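Local coordinates for DUF5642 domain-containing protein (Mycobacterium smegmatis, PDB 4TMD), which is of unknown function but is probably an exported mycobacterial lipoprotein with a fold related to Mog1p and PsbP, at residues 15-20 and 179-184; 53-58 and 99-104. All blocks are in the same frame, centred on the assembly; numbering follows the deposited sequence.

Contact 1. Residues 15-20 and 179-184; sequences SSFGPE and TERARE
Arg181 reaches out from helix 179-194 to the loop that holds Ser16 and Phe17, and its guanidinium makes the contact. NE lies 4.0 Å from CD2 of Phe17, and the ring and guanidinium planes are only 8° apart; the group is nevertheless displaced obliquely from the ring, so near-parallel planes do not amount to a centred stack. Ser16 O lies at the guanidinium edge, near its plane, 3.7 Å from Arg181 NH2, and no hydrogen bond is made. Water 1 makes the polar link instead, accepting from Arg181 NE at 3.0 Å and pairing with Ser16 OG at 2.8 Å. The arginine spans the separation because CG is anti to the backbone N (chi1 -169°) and the chain stays extended as far as NE. Farther out, the backbone N of Arg181 is bonded to Asp178 OD1, while Phe21 meets the Phe17 ring and Phe81 of strand 79-88 touches both Phe17 and Arg181. Glu20 OE2 is 5.0 Å from Arg181 NH2, an opposite charge that may steer the guanidinium without pairing with it. With no direct hydrogen bond and just 125 Å² buried, the segments are joined by the arginine lying obliquely alongside Phe17 and by one bridging water.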
loop_
_atom_site.group_PDB
_atom_site.type_symbol
_atom_site.label_atom_id
_atom_site.label_comp_id
_atom_site.label_asym_id
_atom_site.label_seq_id
_atom_site.Cartn_x
_atom_site.Cartn_y
_atom_site.Cartn_z
ATOM N N SER A 15 5.983 4.234 -17.662
ATOM C CA SER A 15 6.995 5.146 -18.162
ATOM C C SER A 15 7.687 5.903 -17.031
ATOM O O SER A 15 8.567 6.724 -17.262
ATOM C CB SER A 15 6.358 6.109 -19.162
ATOM O OG SER A 15 5.738 5.379 -20.217
ATOM N N SER A 16 7.308 5.605 -15.799
ATOM C CA SER A 16 7.935 6.242 -14.657
ATOM C C SER A 16 9.184 5.467 -14.200
ATOM O O SER A 16 9.891 5.907 -13.300
ATOM C CB SER A 16 6.917 6.367 -13.517
ATOM O OG SER A 16 7.425 7.096 -12.417
ATOM N N PHE A 17 9.445 4.317 -14.820
ATOM C CA PHE A 17 10.572 3.452 -14.419
ATOM C C PHE A 17 11.580 3.263 -15.559
ATOM O O PHE A 17 11.193 2.978 -16.697
ATOM C CB PHE A 17 10.069 2.078 -13.957
ATOM C CG PHE A 17 9.085 2.143 -12.830
ATOM C CD1 PHE A 17 7.722 2.118 -13.082
ATOM C CD2 PHE A 17 9.525 2.254 -11.522
ATOM C CE1 PHE A 17 6.801 2.179 -12.039
ATOM C CE2 PHE A 17 8.610 2.320 -10.471
ATOM C CZ PHE A 17 7.251 2.297 -10.738
ATOM N N GLY A 18 12.867 3.405 -15.256
ATOM C CA GLY A 18 13.896 3.263 -16.280
ATOM C C GLY A 18 14.140 1.824 -16.706
ATOM O O GLY A 18 13.445 0.906 -16.263
ATOM N N PRO A 19 15.149 1.609 -17.569
ATOM C CA PRO A 19 15.445 0.271 -18.094
ATOM C C PRO A 19 16.006 -0.683 -17.027
ATOM O O PRO A 19 16.024 -1.894 -17.253
ATOM C CB PRO A 19 16.488 0.549 -19.180
ATOM C CG PRO A 19 17.170 1.784 -18.717
ATOM C CD PRO A 19 16.123 2.614 -18.023
ATOM N N GLU A 20 16.431 -0.158 -15.880
ATOM C CA GLU A 20 16.884 -1.018 -14.785
ATOM C C GLU A 20 15.705 -1.667 -14.056
ATOM O O GLU A 20 15.883 -2.489 -13.158
ATOM C CB GLU A 20 17.748 -0.231 -13.790
ATOM C CG GLU A 20 16.990 0.700 -12.863
ATOM C CD GLU A 20 16.933 2.137 -13.374
ATOM O OE1 GLU A 20 16.663 2.341 -14.580
ATOM O OE2 GLU A 20 17.156 3.063 -12.560
ATOM N N THR A 179 11.632 5.381 -0.380
ATOM C CA THR A 179 10.316 5.895 0.004
ATOM C C THR A 179 9.985 7.187 -0.719
ATOM O O THR A 179 8.821 7.523 -0.910
ATOM C CB THR A 179 10.216 6.153 1.520
ATOM O OG1 THR A 179 11.178 7.142 1.896
ATOM C CG2 THR A 179 10.466 4.858 2.324
ATOM N N GLU A 180 11.015 7.934 -1.091
ATOM C CA GLU A 180 10.814 9.135 -1.885
ATOM C C GLU A 180 10.126 8.773 -3.206
ATOM O O GLU A 180 9.141 9.390 -3.599
ATOM C CB GLU A 180 12.153 9.837 -2.143
ATOM C CG GLU A 180 12.013 11.141 -2.902
ATOM C CD GLU A 180 13.353 11.792 -3.188
ATOM O OE1 GLU A 180 14.290 11.080 -3.623
ATOM O OE2 GLU A 180 13.468 13.014 -2.973
ATOM N N ARG A 181 10.645 7.767 -3.893
ATOM C CA ARG A 181 10.033 7.310 -5.141
ATOM C C ARG A 181 8.614 6.763 -4.939
ATOM O O ARG A 181 7.722 7.009 -5.754
ATOM C CB ARG A 181 10.890 6.235 -5.779
ATOM C CG ARG A 181 10.483 5.891 -7.204
ATOM C CD ARG A 181 11.386 4.758 -7.731
ATOM N NE ARG A 181 11.557 4.844 -9.172
ATOM C CZ ARG A 181 12.727 4.892 -9.790
ATOM N NH1 ARG A 181 13.864 4.839 -9.095
ATOM N NH2 ARG A 181 12.757 4.979 -11.110
ATOM N N ALA A 182 8.413 5.996 -3.866
ATOM C CA ALA A 182 7.070 5.512 -3.542
ATOM C C ALA A 182 6.100 6.683 -3.391
ATOM O O ALA A 182 5.005 6.644 -3.921
ATOM C CB ALA A 182 7.081 4.674 -2.258
ATOM N N ARG A 183 6.485 7.713 -2.647
ATOM C CA ARG A 183 5.571 8.837 -2.430
ATOM C C ARG A 183 5.299 9.581 -3.744
ATOM O O ARG A 183 4.174 10.009 -4.009
ATOM C CB ARG A 183 6.122 9.794 -1.364
ATOM C CG ARG A 183 6.156 9.185 0.060
ATOM C CD ARG A 183 6.501 10.228 1.112
ATOM N NE ARG A 183 7.749 10.925 0.806
ATOM C CZ ARG A 183 8.945 10.579 1.276
ATOM N NH1 ARG A 183 9.069 9.540 2.093
ATOM N NH2 ARG A 183 10.024 11.271 0.927
ATOM N N GLU A 184 6.316 9.721 -4.585
ATOM C CA GLU A 184 6.088 10.358 -5.889
ATOM C C GLU A 184 5.219 9.503 -6.789
ATOM O O GLU A 184 4.377 10.026 -7.537
ATOM C CB GLU A 184 7.420 10.678 -6.571
ATOM C CG GLU A 184 8.225 11.681 -5.748
ATOM C CD GLU A 184 9.633 11.898 -6.252
ATOM O OE1 GLU A 184 10.035 11.237 -7.240
ATOM O OE2 GLU A 184 10.336 12.734 -5.644
HETATM O O HOH W 1 9.129 6.028 -10.434
#

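Contact 2. Residues 53-58 and 99-104; sequences AKFAEG and DECKRV
Phe55 and Cys101 bring their side chains together obliquely, the CD2-CE2 bond of the ring lying nearest the cysteine. CD2 of Phe55 is 3.6 Å from Cys101 CB and 3.7 Å from Cys101 SG, and CE2 is 4.0 Å from the same sulfur, so CB and SG both pack beside that bond. The sulfur sits 4.9 Å from the ring centroid and 71° off the ring normal, an oblique sulfur-aromatic contact in which SG is well displaced from the ring axis. Both residues point their CB toward the opposing segment. In Phe55, CG lies anti to the carbonyl carbon (chi1 -65°), a rotation that carries the ring to the cysteine.

A second, looser apolar pair flanks this one: Ala56 CB meets Val104 CG1 at 4.2 Å, where the backbones also draw near, with the two CA atoms 6.2 Å apart. No hydrogen bond crosses between the segments. These two pairs are the only ones that touch, so the 187 Å² buried comes mainly from apolar side chains and the sulfur, reinforced covalently by the Cys101-Cys52 disulfide, whose other half immediately precedes residues 53-58.

Lys102 turns away from this interface, its NZ held at 2.8 Å by Asp99 OD1 in a salt bridge. Ser95 and Pro97 touch Phe55 from the loop leading to residues 99-104. Ala53 and Ala56 rest on Phe47 of edge strand 46-48, and Val104 pairs through its backbone with Val115 of strand 111-118. The short helix 53-56 is thus packed against the start of strand 103-107, beside one margin of the antiparallel sheet.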
loop_
_atom_site.group_PDB
_atom_site.type_symbol
_atom_site.label_atom_id
_atom_site.label_comp_id
_atom_site.label_asym_id
_atom_site.label_seq_id
_atom_site.Cartn_x
_atom_site.Cartn_y
_atom_site.Cartn_z
ATOM N N ALA A 53 -5.039 -2.026 18.164
ATOM C CA ALA A 53 -4.969 -3.301 17.460
ATOM C C ALA A 53 -5.477 -3.233 16.013
ATOM O O ALA A 53 -4.889 -3.832 15.107
ATOM C CB ALA A 53 -5.737 -4.351 18.229
ATOM N N LYS A 54 -6.574 -2.513 15.806
ATOM C CA LYS A 54 -7.169 -2.377 14.479
ATOM C C LYS A 54 -6.182 -1.775 13.472
ATOM O O LYS A 54 -6.120 -2.192 12.323
ATOM C CB LYS A 54 -8.434 -1.509 14.550
ATOM C CG LYS A 54 -9.052 -1.191 13.200
ATOM C CD LYS A 54 -10.359 -0.412 13.325
ATOM C CE LYS A 54 -10.129 1.094 13.419
ATOM N NZ LYS A 54 -11.411 1.872 13.349
ATOM N N PHE A 55 -5.395 -0.801 13.906
ATOM C CA PHE A 55 -4.533 -0.116 12.959
ATOM C C PHE A 55 -3.323 -0.965 12.546
ATOM O O PHE A 55 -2.705 -0.704 11.515
ATOM C CB PHE A 55 -4.114 1.230 13.534
ATOM C CG PHE A 55 -5.273 2.174 13.720
ATOM C CD1 PHE A 55 -6.011 2.608 12.617
ATOM C CD2 PHE A 55 -5.641 2.613 14.986
ATOM C CE1 PHE A 55 -7.085 3.458 12.774
ATOM C CE2 PHE A 55 -6.722 3.481 15.153
ATOM C CZ PHE A 55 -7.439 3.904 14.046
ATOM N N ALA A 56 -3.016 -2.000 13.328
ATOM C CA ALA A 56 -1.963 -2.946 12.977
ATOM C C ALA A 56 -2.278 -3.696 11.690
ATOM O O ALA A 56 -1.370 -4.089 10.955
ATOM C CB ALA A 56 -1.735 -3.939 14.122
ATOM N N GLU A 57 -3.571 -3.881 11.421
ATOM C CA GLU A 57 -4.042 -4.590 10.235
ATOM C C GLU A 57 -3.856 -3.780 8.945
ATOM O O GLU A 57 -3.867 -4.339 7.846
ATOM C CB GLU A 57 -5.525 -4.962 10.398
ATOM C CG GLU A 57 -5.867 -5.617 11.744
ATOM C CD GLU A 57 -7.342 -5.988 11.871
ATOM O OE1 GLU A 57 -8.151 -5.567 11.008
ATOM O OE2 GLU A 57 -7.690 -6.702 12.838
ATOM N N GLY A 58 -3.693 -2.466 9.081
ATOM C CA GLY A 58 -3.498 -1.605 7.931
ATOM C C GLY A 58 -4.785 -1.484 7.137
ATOM O O GLY A 58 -5.840 -1.928 7.589
ATOM N N ASP A 99 -2.510 10.277 16.739
ATOM C CA ASP A 99 -1.163 10.220 17.340
ATOM C C ASP A 99 -1.013 9.073 18.343
ATOM O O ASP A 99 0.083 8.531 18.522
ATOM C CB ASP A 99 -0.807 11.543 18.032
ATOM C CG ASP A 99 -0.182 12.558 17.083
ATOM O OD1 ASP A 99 -0.211 12.329 15.854
ATOM O OD2 ASP A 99 0.332 13.591 17.569
ATOM N N GLU A 100 -2.122 8.709 18.979
ATOM C CA GLU A 100 -2.166 7.618 19.942
ATOM C C GLU A 100 -1.743 6.295 19.306
ATOM O O GLU A 100 -1.203 5.406 19.974
ATOM C CB GLU A 100 -3.580 7.484 20.528
ATOM C CG GLU A 100 -4.120 8.742 21.217
ATOM C CD GLU A 100 -4.662 9.777 20.238
ATOM O OE1 GLU A 100 -4.347 9.687 19.031
ATOM O OE2 GLU A 100 -5.407 10.681 20.684
ATOM N N CYS A 101 -1.991 6.164 18.008
ATOM C CA CYS A 101 -1.727 4.904 17.336
ATOM C C CYS A 101 -0.728 5.040 16.199
ATOM O O CYS A 101 -0.725 4.235 15.272
ATOM C CB CYS A 101 -3.032 4.313 16.828
ATOM S SG CYS A 101 -4.145 3.861 18.172
ATOM N N LYS A 102 0.146 6.033 16.274
ATOM C CA LYS A 102 1.141 6.177 15.220
ATOM C C LYS A 102 2.259 5.138 15.330
ATOM O O LYS A 102 3.064 4.972 14.409
ATOM C CB LYS A 102 1.690 7.597 15.215
ATOM C CG LYS A 102 0.729 8.563 14.498
ATOM C CD LYS A 102 1.405 9.865 14.082
ATOM C CE LYS A 102 0.598 10.614 13.038
ATOM N NZ LYS A 102 -0.773 10.902 13.515
ATOM N N ARG A 103 2.306 4.414 16.443
ATOM C CA ARG A 103 3.130 3.212 16.482
ATOM C C ARG A 103 2.385 2.085 17.183
ATOM O O ARG A 103 1.917 2.240 18.317
ATOM C CB ARG A 103 4.474 3.474 17.175
ATOM C CG ARG A 103 5.239 2.176 17.490
ATOM C CD ARG A 103 6.686 2.460 17.872
ATOM N NE ARG A 103 7.423 3.005 16.739
ATOM C CZ ARG A 103 8.592 3.628 16.831
ATOM N NH1 ARG A 103 9.171 3.792 18.018
ATOM N NH2 ARG A 103 9.180 4.083 15.733
ATOM N N VAL A 104 2.273 0.951 16.507
ATOM C CA VAL A 104 1.728 -0.251 17.120
ATOM C C VAL A 104 2.697 -1.418 17.009
ATOM O O VAL A 104 3.133 -1.767 15.911
ATOM C CB VAL A 104 0.414 -0.677 16.476
ATOM C CG1 VAL A 104 -0.250 -1.735 17.340
ATOM C CG2 VAL A 104 -0.500 0.528 16.288
#

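In the fold
Contacts 1 and 2 occupy opposite sides of the chain's centre, each with its own centre about 15 Å from it. Their centres are 28 Å apart and their nearest atoms about 13 Å, so the two do not touch. Along the chain, both segments of contact 2 fall within the 158 residues, 75 of them in strands, that separate the segments of contact 1. The antiparallel sheet connects them: strand 22-30, which follows residues 15-20, forms one outer margin, whereas strands 103-107 and 46-48 lie at the other. Helix 179-194 rests Thr179 and Ala182 on strand 145-155, well inside the sheet. Both contacts lie within the DUF5642 family region, whose function is unknown.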